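Long-range contacts in 6-phospho-alpha-glucosidase (Merdibacter massiliensis, PDB 6VC6), which probably hydrolyses 6-phosphorylated alpha-glucosides, binding NAD and a manganese ion at its active site as a family 4 glycoside hydrolase: residues 7-12 and 83-88; 43-48 and 67-72; 143-148 and 321-326. All coordinates share one frame; numbering follows the deposited sequence.

Contact 1. Residues 7-12 and 83-88. With NAD (nicotinamide-adenine-dinucleotide), chain G.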
loop_
_atom_site.group_PDB
_atom_site.type_symbol
_atom_site.label_atom_id
_atom_site.label_comp_id
_atom_site.label_asym_id
_atom_site.label_seq_id
_atom_site.Cartn_x
_atom_site.Cartn_y
_atom_site.Cartn_z
ATOM N N CYS A 7 8.131 8.100 -14.417
ATOM C CA CYS A 7 7.623 9.262 -13.700
ATOM C C CYS A 7 7.082 8.817 -12.351
ATOM O O CYS A 7 6.306 7.859 -12.276
ATOM C CB CYS A 7 6.530 9.984 -14.494
ATOM S SG CYS A 7 5.599 11.194 -13.519
ATOM N N ILE A 8 7.495 9.507 -11.293
ATOM C CA ILE A 8 7.006 9.250 -9.944
ATOM C C ILE A 8 5.938 10.285 -9.624
ATOM O O ILE A 8 6.219 11.490 -9.595
ATOM C CB ILE A 8 8.142 9.293 -8.911
ATOM C CG1 ILE A 8 9.091 8.110 -9.104
ATOM C CG2 ILE A 8 7.575 9.296 -7.497
ATOM C CD1 ILE A 8 10.291 8.136 -8.181
ATOM N N VAL A 9 4.714 9.824 -9.392
ATOM C CA VAL A 9 3.625 10.695 -8.965
ATOM C C VAL A 9 3.657 10.774 -7.446
ATOM O O VAL A 9 3.504 9.759 -6.757
ATOM C CB VAL A 9 2.267 10.186 -9.466
ATOM C CG1 VAL A 9 1.143 10.990 -8.833
ATOM C CG2 VAL A 9 2.198 10.272 -10.983
ATOM N N GLY A 10 3.853 11.980 -6.923
ATOM C CA GLY A 10 4.083 12.157 -5.504
ATOM C C GLY A 10 5.563 12.297 -5.215
ATOM O O GLY A 10 6.098 11.636 -4.321
ATOM N N GLY A 11 6.234 13.159 -5.983
ATOM C CA GLY A 11 7.665 13.347 -5.828
ATOM C C GLY A 11 8.071 13.930 -4.492
ATOM O O GLY A 11 9.230 13.785 -4.088
ATOM N N GLY A 12 7.148 14.591 -3.798
ATOM C CA GLY A 12 7.412 15.121 -2.479
ATOM C C GLY A 12 7.235 14.141 -1.343
ATOM O O GLY A 12 7.297 14.539 -0.178
HETATM N N MSE A 83 3.227 5.560 -8.761
HETATM C CA MSE A 83 2.318 6.424 -8.014
HETATM C C MSE A 83 2.405 6.182 -6.509
HETATM O O MSE A 83 2.178 5.068 -6.037
HETATM C CB MSE A 83 0.878 6.221 -8.492
HETATM C CG MSE A 83 0.734 6.136 -10.001
HETATM SE SE MSE A 83 -1.063 6.591 -10.609
HETATM C CE MSE A 83 -1.017 8.505 -10.266
ATOM N N GLN A 84 2.733 7.232 -5.760
ATOM C CA GLN A 84 2.821 7.161 -4.304
ATOM C C GLN A 84 2.325 8.466 -3.686
ATOM O O GLN A 84 2.966 9.060 -2.818
ATOM C CB GLN A 84 4.245 6.835 -3.852
ATOM C CG GLN A 84 5.318 7.781 -4.371
ATOM C CD GLN A 84 6.673 7.514 -3.745
ATOM O OE1 GLN A 84 7.612 8.294 -3.906
ATOM N NE2 GLN A 84 6.780 6.405 -3.022
HETATM N N MSE A 85 1.152 8.906 -4.118
HETATM C CA MSE A 85 0.511 10.086 -3.570
HETATM C C MSE A 85 -0.148 9.792 -2.249
HETATM O O MSE A 85 -0.455 8.637 -1.994
HETATM C CB MSE A 85 -0.541 10.644 -4.528
HETATM C CG MSE A 85 -1.819 9.808 -4.599
HETATM SE SE MSE A 85 -3.390 10.701 -5.368
HETATM C CE MSE A 85 -2.559 11.232 -7.040
ATOM N N ARG A 86 -0.366 10.805 -1.423
ATOM C CA ARG A 86 -1.184 10.700 -0.216
ATOM C C ARG A 86 -2.205 11.832 -0.278
ATOM O O ARG A 86 -1.892 12.976 0.068
ATOM C CB ARG A 86 -0.339 10.776 1.053
ATOM C CG ARG A 86 -1.136 10.570 2.334
ATOM C CD ARG A 86 -0.283 10.791 3.577
ATOM N NE ARG A 86 0.696 9.727 3.783
ATOM C CZ ARG A 86 0.420 8.556 4.348
ATOM N NH1 ARG A 86 1.375 7.648 4.496
ATOM N NH2 ARG A 86 -0.812 8.290 4.760
ATOM N N ALA A 87 -3.416 11.511 -0.733
ATOM C CA ALA A 87 -4.463 12.514 -0.874
ATOM C C ALA A 87 -4.773 13.147 0.475
ATOM O O ALA A 87 -5.218 12.465 1.404
ATOM C CB ALA A 87 -5.720 11.883 -1.469
ATOM N N GLY A 88 -4.534 14.453 0.579
ATOM C CA GLY A 88 -4.669 15.162 1.831
ATOM C C GLY A 88 -3.410 15.215 2.668
ATOM O O GLY A 88 -3.338 16.024 3.601
HETATM P PA NAD G . 3.696 11.911 2.148
HETATM O O1A NAD G . 5.088 12.029 2.719
HETATM O O2A NAD G . 2.623 12.887 2.567
HETATM O O5B NAD G . 3.799 11.944 0.543
HETATM C C5B NAD G . 2.642 12.181 -0.251
HETATM C C4B NAD G . 3.010 13.068 -1.429
HETATM O O4B NAD G . 2.012 12.965 -2.447
HETATM C C3B NAD G . 3.076 14.525 -1.001
HETATM O O3B NAD G . 4.319 15.090 -1.422
HETATM C C2B NAD G . 1.938 15.205 -1.730
HETATM O O2B NAD G . 2.330 16.504 -2.180
HETATM C C1B NAD G . 1.670 14.275 -2.900
HETATM N N9A NAD G . 0.257 14.343 -3.347
HETATM C C8A NAD G . -0.840 14.390 -2.568
HETATM N N7A NAD G . -1.969 14.456 -3.321
HETATM C C5A NAD G . -1.593 14.457 -4.614
HETATM C C6A NAD G . -2.272 14.511 -5.931
HETATM N N6A NAD G . -3.622 14.578 -6.022
HETATM N N1A NAD G . -1.499 14.490 -7.039
HETATM C C2A NAD G . -0.156 14.423 -6.968
HETATM N N3A NAD G . 0.524 14.373 -5.810
HETATM C C4A NAD G . -0.125 14.389 -4.623
HETATM O O3 NAD G . 3.144 10.419 2.399
HETATM P PN NAD G . 4.118 9.164 2.646
HETATM O O1N NAD G . 4.097 8.828 4.119
HETATM O O2N NAD G . 5.428 9.386 1.928
HETATM O O5D NAD G . 3.297 8.027 1.861
HETATM C C5D NAD G . 3.368 7.944 0.440
HETATM C C4D NAD G . 2.260 7.020 -0.041
HETATM O O4D NAD G . 2.762 5.690 -0.191
HETATM C C3D NAD G . 1.134 6.960 0.980
HETATM O O3D NAD G . -0.116 7.110 0.304
HETATM C C2D NAD G . 1.208 5.562 1.551
HETATM O O2D NAD G . -0.090 5.068 1.882
HETATM C C1D NAD G . 1.821 4.792 0.397
HETATM N N1N NAD G . 2.437 3.538 0.824
HETATM C C2N NAD G . 1.867 2.411 0.396
HETATM C C3N NAD G . 2.376 1.173 0.745
HETATM C C7N NAD G . 1.692 -0.061 0.239
HETATM O O7N NAD G . 1.975 -1.144 0.722
HETATM N N7N NAD G . 0.779 0.067 -0.723
HETATM C C4N NAD G . 3.510 1.109 1.544
HETATM C C5N NAD G . 4.087 2.297 1.982
HETATM C C6N NAD G . 3.530 3.514 1.598
#

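Contact 2. Residues 43-48 and 67-72. With NAD (nicotinamide-adenine-dinucleotide), chain G.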
loop_
_atom_site.group_PDB
_atom_site.type_symbol
_atom_site.label_atom_id
_atom_site.label_comp_id
_atom_site.label_asym_id
_atom_site.label_seq_id
_atom_site.Cartn_x
_atom_site.Cartn_y
_atom_site.Cartn_z
ATOM N N GLU A 43 6.653 23.240 -3.219
ATOM C CA GLU A 43 7.630 23.511 -2.170
ATOM C C GLU A 43 8.049 22.242 -1.440
ATOM O O GLU A 43 9.208 22.123 -1.027
ATOM C CB GLU A 43 7.069 24.533 -1.182
ATOM C CG GLU A 43 7.350 25.977 -1.564
ATOM C CD GLU A 43 8.715 26.455 -1.106
ATOM O OE1 GLU A 43 8.829 27.617 -0.657
ATOM O OE2 GLU A 43 9.678 25.668 -1.197
ATOM N N ARG A 44 7.130 21.290 -1.265
ATOM C CA ARG A 44 7.489 20.038 -0.607
ATOM C C ARG A 44 8.384 19.177 -1.489
ATOM O O ARG A 44 9.243 18.448 -0.977
ATOM C CB ARG A 44 6.224 19.270 -0.220
ATOM C CG ARG A 44 6.482 17.983 0.546
ATOM C CD ARG A 44 5.183 17.273 0.888
ATOM N NE ARG A 44 5.418 16.007 1.578
ATOM C CZ ARG A 44 5.596 15.895 2.890
ATOM N NH1 ARG A 44 5.569 16.975 3.660
ATOM N NH2 ARG A 44 5.805 14.703 3.434
ATOM N N GLN A 45 8.207 19.254 -2.808
ATOM C CA GLN A 45 8.987 18.445 -3.736
ATOM C C GLN A 45 10.362 19.038 -4.026
ATOM O O GLN A 45 11.271 18.295 -4.415
ATOM C CB GLN A 45 8.211 18.271 -5.044
ATOM C CG GLN A 45 8.814 17.270 -6.016
ATOM C CD GLN A 45 8.020 17.157 -7.302
ATOM O OE1 GLN A 45 7.641 16.061 -7.714
ATOM N NE2 GLN A 45 7.765 18.291 -7.943
ATOM N N GLN A 46 10.537 20.346 -3.830
ATOM C CA GLN A 46 11.774 21.004 -4.250
ATOM C C GLN A 46 13.017 20.476 -3.542
ATOM O O GLN A 46 14.001 20.163 -4.234
ATOM C CB GLN A 46 11.632 22.520 -4.073
ATOM C CG GLN A 46 12.849 23.306 -4.528
ATOM C CD GLN A 46 12.791 24.760 -4.107
ATOM O OE1 GLN A 46 13.570 25.205 -3.265
ATOM N NE2 GLN A 46 11.865 25.509 -4.695
ATOM N N PRO A 47 13.067 20.359 -2.207
ATOM C CA PRO A 47 14.296 19.838 -1.586
ATOM C C PRO A 47 14.590 18.396 -1.955
ATOM O O PRO A 47 15.757 17.986 -1.941
ATOM C CB PRO A 47 14.027 19.996 -0.083
ATOM C CG PRO A 47 12.550 20.007 0.035
ATOM C CD PRO A 47 12.060 20.715 -1.189
ATOM N N ILE A 48 13.565 17.610 -2.287
ATOM C CA ILE A 48 13.801 16.242 -2.736
ATOM C C ILE A 48 14.379 16.240 -4.145
ATOM O O ILE A 48 15.282 15.455 -4.460
ATOM C CB ILE A 48 12.500 15.425 -2.646
ATOM C CG1 ILE A 48 12.140 15.169 -1.181
ATOM C CG2 ILE A 48 12.633 14.112 -3.400
ATOM C CD1 ILE A 48 10.686 14.829 -0.959
ATOM N N TYR A 67 12.106 17.504 -11.965
ATOM C CA TYR A 67 10.928 17.506 -11.113
ATOM C C TYR A 67 10.040 18.674 -11.513
ATOM O O TYR A 67 10.534 19.757 -11.840
ATOM C CB TYR A 67 11.298 17.586 -9.622
ATOM C CG TYR A 67 11.999 18.857 -9.192
ATOM C CD1 TYR A 67 13.383 18.957 -9.231
ATOM C CD2 TYR A 67 11.277 19.948 -8.720
ATOM C CE1 TYR A 67 14.029 20.112 -8.829
ATOM C CE2 TYR A 67 11.914 21.107 -8.317
ATOM C CZ TYR A 67 13.289 21.183 -8.372
ATOM O OH TYR A 67 13.926 22.335 -7.971
ATOM N N THR A 68 8.728 18.447 -11.492
ATOM C CA THR A 68 7.792 19.427 -12.019
ATOM C C THR A 68 6.440 19.277 -11.340
ATOM O O THR A 68 6.149 18.264 -10.698
ATOM C CB THR A 68 7.624 19.281 -13.537
ATOM O OG1 THR A 68 6.678 20.248 -14.011
ATOM C CG2 THR A 68 7.125 17.886 -13.881
ATOM N N THR A 69 5.617 20.316 -11.489
ATOM C CA THR A 69 4.211 20.280 -11.103
ATOM C C THR A 69 3.300 20.430 -12.316
ATOM O O THR A 69 2.128 20.788 -12.173
ATOM C CB THR A 69 3.903 21.364 -10.068
ATOM O OG1 THR A 69 3.769 22.631 -10.726
ATOM C CG2 THR A 69 5.016 21.449 -9.034
ATOM N N ASP A 70 3.827 20.166 -13.512
ATOM C CA ASP A 70 3.081 20.272 -14.757
ATOM C C ASP A 70 2.771 18.877 -15.276
ATOM O O ASP A 70 3.704 18.099 -15.531
ATOM C CB ASP A 70 3.881 21.065 -15.791
ATOM C CG ASP A 70 3.177 21.164 -17.132
ATOM O OD1 ASP A 70 1.933 21.064 -17.169
ATOM O OD2 ASP A 70 3.874 21.343 -18.153
ATOM N N PRO A 71 1.496 18.514 -15.443
ATOM C CA PRO A 71 1.184 17.148 -15.907
ATOM C C PRO A 71 1.724 16.836 -17.291
ATOM O O PRO A 71 2.114 15.691 -17.553
ATOM C CB PRO A 71 -0.352 17.113 -15.875
ATOM C CG PRO A 71 -0.746 18.202 -14.930
ATOM C CD PRO A 71 0.284 19.274 -15.099
ATOM N N ALA A 72 1.756 17.823 -18.189
ATOM C CA ALA A 72 2.235 17.577 -19.546
ATOM C C ALA A 72 3.708 17.186 -19.545
ATOM O O ALA A 72 4.112 16.241 -20.234
ATOM C CB ALA A 72 2.005 18.813 -20.416
HETATM P PA NAD G . 3.696 11.911 2.148
HETATM O O1A NAD G . 5.088 12.029 2.719
HETATM O O2A NAD G . 2.623 12.887 2.567
HETATM O O5B NAD G . 3.799 11.944 0.543
HETATM C C5B NAD G . 2.642 12.181 -0.251
HETATM C C4B NAD G . 3.010 13.068 -1.429
HETATM O O4B NAD G . 2.012 12.965 -2.447
HETATM C C3B NAD G . 3.076 14.525 -1.001
HETATM O O3B NAD G . 4.319 15.090 -1.422
HETATM C C2B NAD G . 1.938 15.205 -1.730
HETATM O O2B NAD G . 2.330 16.504 -2.180
HETATM C C1B NAD G . 1.670 14.275 -2.900
HETATM N N9A NAD G . 0.257 14.343 -3.347
HETATM C C8A NAD G . -0.840 14.390 -2.568
HETATM N N7A NAD G . -1.969 14.456 -3.321
HETATM C C5A NAD G . -1.593 14.457 -4.614
HETATM C C6A NAD G . -2.272 14.511 -5.931
HETATM N N6A NAD G . -3.622 14.578 -6.022
HETATM N N1A NAD G . -1.499 14.490 -7.039
HETATM C C2A NAD G . -0.156 14.423 -6.968
HETATM N N3A NAD G . 0.524 14.373 -5.810
HETATM C C4A NAD G . -0.125 14.389 -4.623
HETATM O O3 NAD G . 3.144 10.419 2.399
HETATM P PN NAD G . 4.118 9.164 2.646
HETATM O O1N NAD G . 4.097 8.828 4.119
HETATM O O2N NAD G . 5.428 9.386 1.928
HETATM O O5D NAD G . 3.297 8.027 1.861
HETATM C C5D NAD G . 3.368 7.944 0.440
HETATM C C4D NAD G . 2.260 7.020 -0.041
HETATM O O4D NAD G . 2.762 5.690 -0.191
HETATM C C3D NAD G . 1.134 6.960 0.980
HETATM O O3D NAD G . -0.116 7.110 0.304
HETATM C C2D NAD G . 1.208 5.562 1.551
HETATM O O2D NAD G . -0.090 5.068 1.882
HETATM C C1D NAD G . 1.821 4.792 0.397
HETATM N N1N NAD G . 2.437 3.538 0.824
HETATM C C2N NAD G . 1.867 2.411 0.396
HETATM C C3N NAD G . 2.376 1.173 0.745
HETATM C C7N NAD G . 1.692 -0.061 0.239
HETATM O O7N NAD G . 1.975 -1.144 0.722
HETATM N N7N NAD G . 0.779 0.067 -0.723
HETATM C C4N NAD G . 3.510 1.109 1.544
HETATM C C5N NAD G . 4.087 2.297 1.982
HETATM C C6N NAD G . 3.530 3.514 1.598
#

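Contact 3. Residues 143-148 and 321-326. With NAD (nicotinamide-adenine-dinucleotide), chain G; G6P (6-O-phosphono-alpha-D-glucopyranose), chain F.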
loop_
_atom_site.group_PDB
_atom_site.type_symbol
_atom_site.label_atom_id
_atom_site.label_comp_id
_atom_site.label_asym_id
_atom_site.label_seq_id
_atom_site.Cartn_x
_atom_site.Cartn_y
_atom_site.Cartn_z
ATOM N N LEU A 143 2.040 1.618 -11.979
ATOM C CA LEU A 143 2.253 0.853 -10.756
ATOM C C LEU A 143 1.929 1.752 -9.571
ATOM O O LEU A 143 2.569 2.792 -9.385
ATOM C CB LEU A 143 3.693 0.342 -10.673
ATOM C CG LEU A 143 4.246 -0.345 -11.924
ATOM C CD1 LEU A 143 5.619 -0.939 -11.649
ATOM C CD2 LEU A 143 3.288 -1.416 -12.421
ATOM N N ASN A 144 0.942 1.354 -8.773
ATOM C CA ASN A 144 0.373 2.218 -7.747
ATOM C C ASN A 144 0.668 1.668 -6.357
ATOM O O ASN A 144 0.316 0.523 -6.049
ATOM C CB ASN A 144 -1.134 2.373 -7.943
ATOM C CG ASN A 144 -1.774 3.211 -6.858
ATOM O OD1 ASN A 144 -1.381 4.356 -6.635
ATOM N ND2 ASN A 144 -2.759 2.645 -6.173
ATOM N N TYR A 145 1.223 2.488 -5.496
ATOM C CA TYR A 145 1.399 2.153 -4.110
ATOM C C TYR A 145 0.351 2.899 -3.287
ATOM O O TYR A 145 0.106 2.559 -2.152
ATOM C CB TYR A 145 2.768 2.628 -3.667
ATOM C CG TYR A 145 3.801 1.579 -3.392
ATOM C CD1 TYR A 145 5.130 1.855 -3.565
ATOM C CD2 TYR A 145 3.457 0.339 -2.928
ATOM C CE1 TYR A 145 6.096 0.925 -3.291
ATOM C CE2 TYR A 145 4.413 -0.603 -2.657
ATOM C CZ TYR A 145 5.733 -0.298 -2.840
ATOM O OH TYR A 145 6.693 -1.219 -2.578
ATOM N N SER A 146 -0.266 3.918 -3.874
ATOM C CA SER A 146 -1.086 4.856 -3.116
ATOM C C SER A 146 -2.250 4.182 -2.405
ATOM O O SER A 146 -3.006 3.442 -3.005
ATOM C CB SER A 146 -1.627 5.955 -4.035
ATOM O OG SER A 146 -0.634 6.466 -4.900
ATOM N N ASN A 147 -2.396 4.491 -1.125
ATOM C CA ASN A 147 -3.400 3.882 -0.260
ATOM C C ASN A 147 -4.693 4.702 -0.147
ATOM O O ASN A 147 -4.682 5.858 -0.523
ATOM C CB ASN A 147 -2.820 3.622 1.125
ATOM C CG ASN A 147 -2.163 2.267 1.235
ATOM O OD1 ASN A 147 -2.743 1.260 0.872
ATOM N ND2 ASN A 147 -0.948 2.242 1.741
ATOM N N PRO A 148 -5.766 4.099 0.345
ATOM C CA PRO A 148 -5.788 2.686 0.731
ATOM C C PRO A 148 -6.006 1.791 -0.472
ATOM O O PRO A 148 -6.970 1.963 -1.188
ATOM C CB PRO A 148 -6.984 2.580 1.663
ATOM C CG PRO A 148 -7.519 3.941 1.821
ATOM C CD PRO A 148 -6.953 4.824 0.782
ATOM N N GLU A 321 12.601 -0.931 -3.645
ATOM C CA GLU A 321 13.137 -1.978 -4.508
ATOM C C GLU A 321 12.040 -2.872 -5.063
ATOM O O GLU A 321 12.148 -3.352 -6.195
ATOM C CB GLU A 321 14.162 -2.820 -3.751
ATOM C CG GLU A 321 15.528 -2.172 -3.640
ATOM C CD GLU A 321 16.597 -3.149 -3.203
ATOM O OE1 GLU A 321 16.280 -4.347 -3.043
ATOM O OE2 GLU A 321 17.753 -2.718 -3.013
HETATM N N MSE A 322 10.980 -3.100 -4.299
HETATM C CA MSE A 322 9.971 -4.041 -4.742
HETATM C C MSE A 322 9.199 -3.519 -5.943
HETATM O O MSE A 322 8.838 -4.282 -6.835
HETATM C CB MSE A 322 8.981 -4.359 -3.636
HETATM C CG MSE A 322 8.065 -5.476 -4.053
HETATM SE SE MSE A 322 6.923 -6.112 -2.638
HETATM C CE MSE A 322 5.329 -5.130 -3.143
HETATM N N MSE A 323 8.924 -2.220 -5.950
HETATM C CA MSE A 323 8.236 -1.612 -7.082
HETATM C C MSE A 323 9.132 -1.647 -8.314
HETATM O O MSE A 323 8.656 -1.869 -9.428
HETATM C CB MSE A 323 7.814 -0.169 -6.777
HETATM C CG MSE A 323 7.092 0.500 -7.945
HETATM SE SE MSE A 323 6.017 2.068 -7.492
HETATM C CE MSE A 323 4.326 1.195 -7.073
ATOM N N ILE A 324 10.435 -1.433 -8.112
ATOM C CA ILE A 324 11.371 -1.522 -9.228
ATOM C C ILE A 324 11.446 -2.952 -9.744
ATOM O O ILE A 324 11.466 -3.186 -10.959
ATOM C CB ILE A 324 12.759 -0.998 -8.818
ATOM C CG1 ILE A 324 12.685 0.480 -8.432
ATOM C CG2 ILE A 324 13.756 -1.192 -9.955
ATOM C CD1 ILE A 324 13.971 1.010 -7.845
ATOM N N LYS A 325 11.481 -3.929 -8.835
ATOM C CA LYS A 325 11.503 -5.327 -9.254
ATOM C C LYS A 325 10.221 -5.699 -9.987
ATOM O O LYS A 325 10.245 -6.507 -10.923
ATOM C CB LYS A 325 11.714 -6.239 -8.043
ATOM C CG LYS A 325 13.080 -6.105 -7.389
ATOM C CD LYS A 325 14.138 -6.900 -8.134
ATOM C CE LYS A 325 15.513 -6.688 -7.521
ATOM N NZ LYS A 325 15.487 -6.831 -6.040
ATOM N N VAL A 326 9.091 -5.119 -9.576
ATOM C CA VAL A 326 7.841 -5.334 -10.300
ATOM C C VAL A 326 7.940 -4.756 -11.705
ATOM O O VAL A 326 7.494 -5.371 -12.682
ATOM C CB VAL A 326 6.658 -4.733 -9.517
ATOM C CG1 VAL A 326 5.429 -4.615 -10.405
ATOM C CG2 VAL A 326 6.346 -5.581 -8.294
HETATM P PA NAD G . 3.696 11.911 2.148
HETATM O O1A NAD G . 5.088 12.029 2.719
HETATM O O2A NAD G . 2.623 12.887 2.567
HETATM O O5B NAD G . 3.799 11.944 0.543
HETATM C C5B NAD G . 2.642 12.181 -0.251
HETATM C C4B NAD G . 3.010 13.068 -1.429
HETATM O O4B NAD G . 2.012 12.965 -2.447
HETATM C C3B NAD G . 3.076 14.525 -1.001
HETATM O O3B NAD G . 4.319 15.090 -1.422
HETATM C C2B NAD G . 1.938 15.205 -1.730
HETATM O O2B NAD G . 2.330 16.504 -2.180
HETATM C C1B NAD G . 1.670 14.275 -2.900
HETATM N N9A NAD G . 0.257 14.343 -3.347
HETATM C C8A NAD G . -0.840 14.390 -2.568
HETATM N N7A NAD G . -1.969 14.456 -3.321
HETATM C C5A NAD G . -1.593 14.457 -4.614
HETATM C C6A NAD G . -2.272 14.511 -5.931
HETATM N N6A NAD G . -3.622 14.578 -6.022
HETATM N N1A NAD G . -1.499 14.490 -7.039
HETATM C C2A NAD G . -0.156 14.423 -6.968
HETATM N N3A NAD G . 0.524 14.373 -5.810
HETATM C C4A NAD G . -0.125 14.389 -4.623
HETATM O O3 NAD G . 3.144 10.419 2.399
HETATM P PN NAD G . 4.118 9.164 2.646
HETATM O O1N NAD G . 4.097 8.828 4.119
HETATM O O2N NAD G . 5.428 9.386 1.928
HETATM O O5D NAD G . 3.297 8.027 1.861
HETATM C C5D NAD G . 3.368 7.944 0.440
HETATM C C4D NAD G . 2.260 7.020 -0.041
HETATM O O4D NAD G . 2.762 5.690 -0.191
HETATM C C3D NAD G . 1.134 6.960 0.980
HETATM O O3D NAD G . -0.116 7.110 0.304
HETATM C C2D NAD G . 1.208 5.562 1.551
HETATM O O2D NAD G . -0.090 5.068 1.882
HETATM C C1D NAD G . 1.821 4.792 0.397
HETATM N N1N NAD G . 2.437 3.538 0.824
HETATM C C2N NAD G . 1.867 2.411 0.396
HETATM C C3N NAD G . 2.376 1.173 0.745
HETATM C C7N NAD G . 1.692 -0.061 0.239
HETATM O O7N NAD G . 1.975 -1.144 0.722
HETATM N N7N NAD G . 0.779 0.067 -0.723
HETATM C C4N NAD G . 3.510 1.109 1.544
HETATM C C5N NAD G . 4.087 2.297 1.982
HETATM C C6N NAD G . 3.530 3.514 1.598
HETATM C C1 G6P F . 2.470 -1.138 5.872
HETATM C C2 G6P F . 1.560 -1.150 4.636
HETATM C C3 G6P F . 1.363 0.209 3.987
HETATM C C4 G6P F . 1.188 1.249 5.069
HETATM C C5 G6P F . 2.515 1.374 5.793
HETATM C C6 G6P F . 2.362 2.328 6.970
HETATM O O1 G6P F . 3.552 -2.059 5.675
HETATM O O2 G6P F . 2.094 -2.059 3.664
HETATM O O3 G6P F . 0.218 0.197 3.129
HETATM O O4 G6P F . 0.836 2.501 4.473
HETATM O O5 G6P F . 2.992 0.130 6.319
HETATM O O6 G6P F . 3.633 2.894 7.269
HETATM P P G6P F . 3.752 4.160 8.252
HETATM O O1P G6P F . 3.491 5.329 7.331
HETATM O O2P G6P F . 2.681 3.934 9.294
HETATM O O3P G6P F . 5.158 4.068 8.794
#

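Contact 1. Residues 7-12 and 83-88
V9 and Q84 are joined through the main chain: the Q84 N-H points at V9 O, 2.8 Å away, and the bond is almost straight at 169°. V9 also pairs with M83 across two parallel strands, and their side chains run alongside each other. M83, a selenomethionine, bends at its last torsion (chi3 71°), which puts the methyl CE 3.6 Å from V9 CG1. Q84 has CG between its own N and carbonyl carbon (chi1 55°), bringing the chain back past V9 O until OE1 lies 3.7 Å from I8 CG2. That OE1 is held by a hydrogen bond with T16 OG1.

Next comes the cofactor. M85, also selenomethionine, lays CE over a face of the adenine, 3.4 Å from NAD N1A, while its carbonyl O accepts from the ribose hydroxyl NAD O3D at 2.8 Å. R86 grips the diphosphate: NE gives to the bridging NAD O3 at 2.9 Å and NH1 to NAD O1N at 3.0 Å, with NAD C3D over one guanidinium face. E109 holds NH2 in a salt bridge and so helps fix the group's rotation. A leucine at R86 would probably leave the diphosphate without these two donors and E109 without its charged mate.

In the turn facing Q84 and M85, G10 has backbone angles that call for glycine, and a side chain there would strike Q84 O; one on G12 would strike NAD O3B. D39 receives the G12 N-H. Two adjacent parallel strands ending in a glycine-rich turn and a cofactor-binding loop are the hallmark of a Rossmann-type dinucleotide site.

Contact 2. Residues 43-48 and 67-72
Q45, on helix 42-59, and Y67, near the end of strand 64-68, make the nearest backbone approach, CA to CA 7.7 Å, with both CB atoms directed across the gap; the backbones stay apart, and side chains span the distance, partly onto main-chain atoms.

Q45 is fully extended, its CG anti to the backbone N (chi1 -171°), and so carries its amide off the helix and down to the strand. There Q45 CD comes to 4.0 Å from Y67 CB and equally close to T68 O. The two chains run antiparallel alongside one another, with amide and ring planes 67° apart, so this is no stack. Farther out along the tyrosine, Q46 crosses at a slant and sets its CG 3.7 Å from Y67 OH. That hydroxyl has its polar partner one turn on in the same helix, a hydrogen bond with E50. L37 of strand 32-38 touches both Q45 and Y67.

Beyond Y67 the chain bends from the strand into helix 71-75. T68 OG1 accepts from D70 N at 2.9 Å, an ST turn, and also bonds to E73. D70 then stands at the N-cap of that helix, its OD1 taking a weak capping bond from A72 N at 3.4 Å.

The helix also reaches the cofactor through R44, whose chain is straight from CG to NE. R44 NH2 donates to NAD O1A at 2.9 Å, and NE adds a weak bond to NAD O3B at 3.3 Å. E292 forms a salt bridge with R44 NH1, so phosphate and carboxylate share one guanidinium. Helix 42-59 packed on strand 64-68, beside strand 32-38, is the second half of a beta-alpha-beta unit of the Rossmann-type domain.

Contact 3. Residues 143-148 and 321-326
The nicotinamide end of the NAD site in the Rossmann-type domain is backed by this contact, in which L143 in strand 141-144 and Y145 just after it pack on M323 of helix 318-331. M323, a selenomethionine, carries most of it. Its chain leaves the helix extended and turns at the selenium (chi3 -88°), so the methyl CE comes over one face of the Y145 ring, 4.0 Å from the centroid and 28° off the normal. This CH-pi contact is joined by a more oblique Met-aromatic approach of SE. The same CE lies 3.8 Å from L143 CB, wedged between strand and ring. Alongside, L143 CD1 meets V326 CG1 one turn later at 3.9 Å, the two chains passing in opposite directions.

The tyrosine is fixed at its far end too: its OH is hydrogen-bonded to H319 O, and its ring stacks with H319. Its backbone serves the cofactor, Y145 O accepting from the carboxamide NAD N7N at 3.0 Å in a nearly straight bond (169°).

The turn after the strand is braced from within. N144 OD1 takes the S146 OG hydroxyl at 2.8 Å and, more weakly, S146 N, while N144 ND2 gives to S146 O and also bonds to N168. A cis peptide bond leads into P148, just before helix 149-159. Between turn and proline sits N147, whose OD1 accepts from A149 N, turning its amide nitrogen to the two ligands. N147 ND2 donates to both the ribose hydroxyl NAD O2D at 3.0 Å and the sugar hydroxyl G6P O3 at 2.7 Å.

All three contacts reach the same sheet and all touch NAD. Contacts 1 and 3 are buried and adjacent: M83 of contact 1 pairs through its backbone with L143 and Y145 of contact 3. Contact 2 lies near the surface at the outer strand, its centre about 22 Å from the centre of the chain; it meets contact 1 where G11 and G12 pack on R44, Q45 and I48, but stays about 13 Å, nearest atoms, from contact 3. Contact 1 combines strand pairing with apolar packing, contact 2 sets long polar side chains against a tyrosine, and contact 3 is mainly apolar and aromatic, with no hydrogen bond between its segments, joining the two family 4 regions.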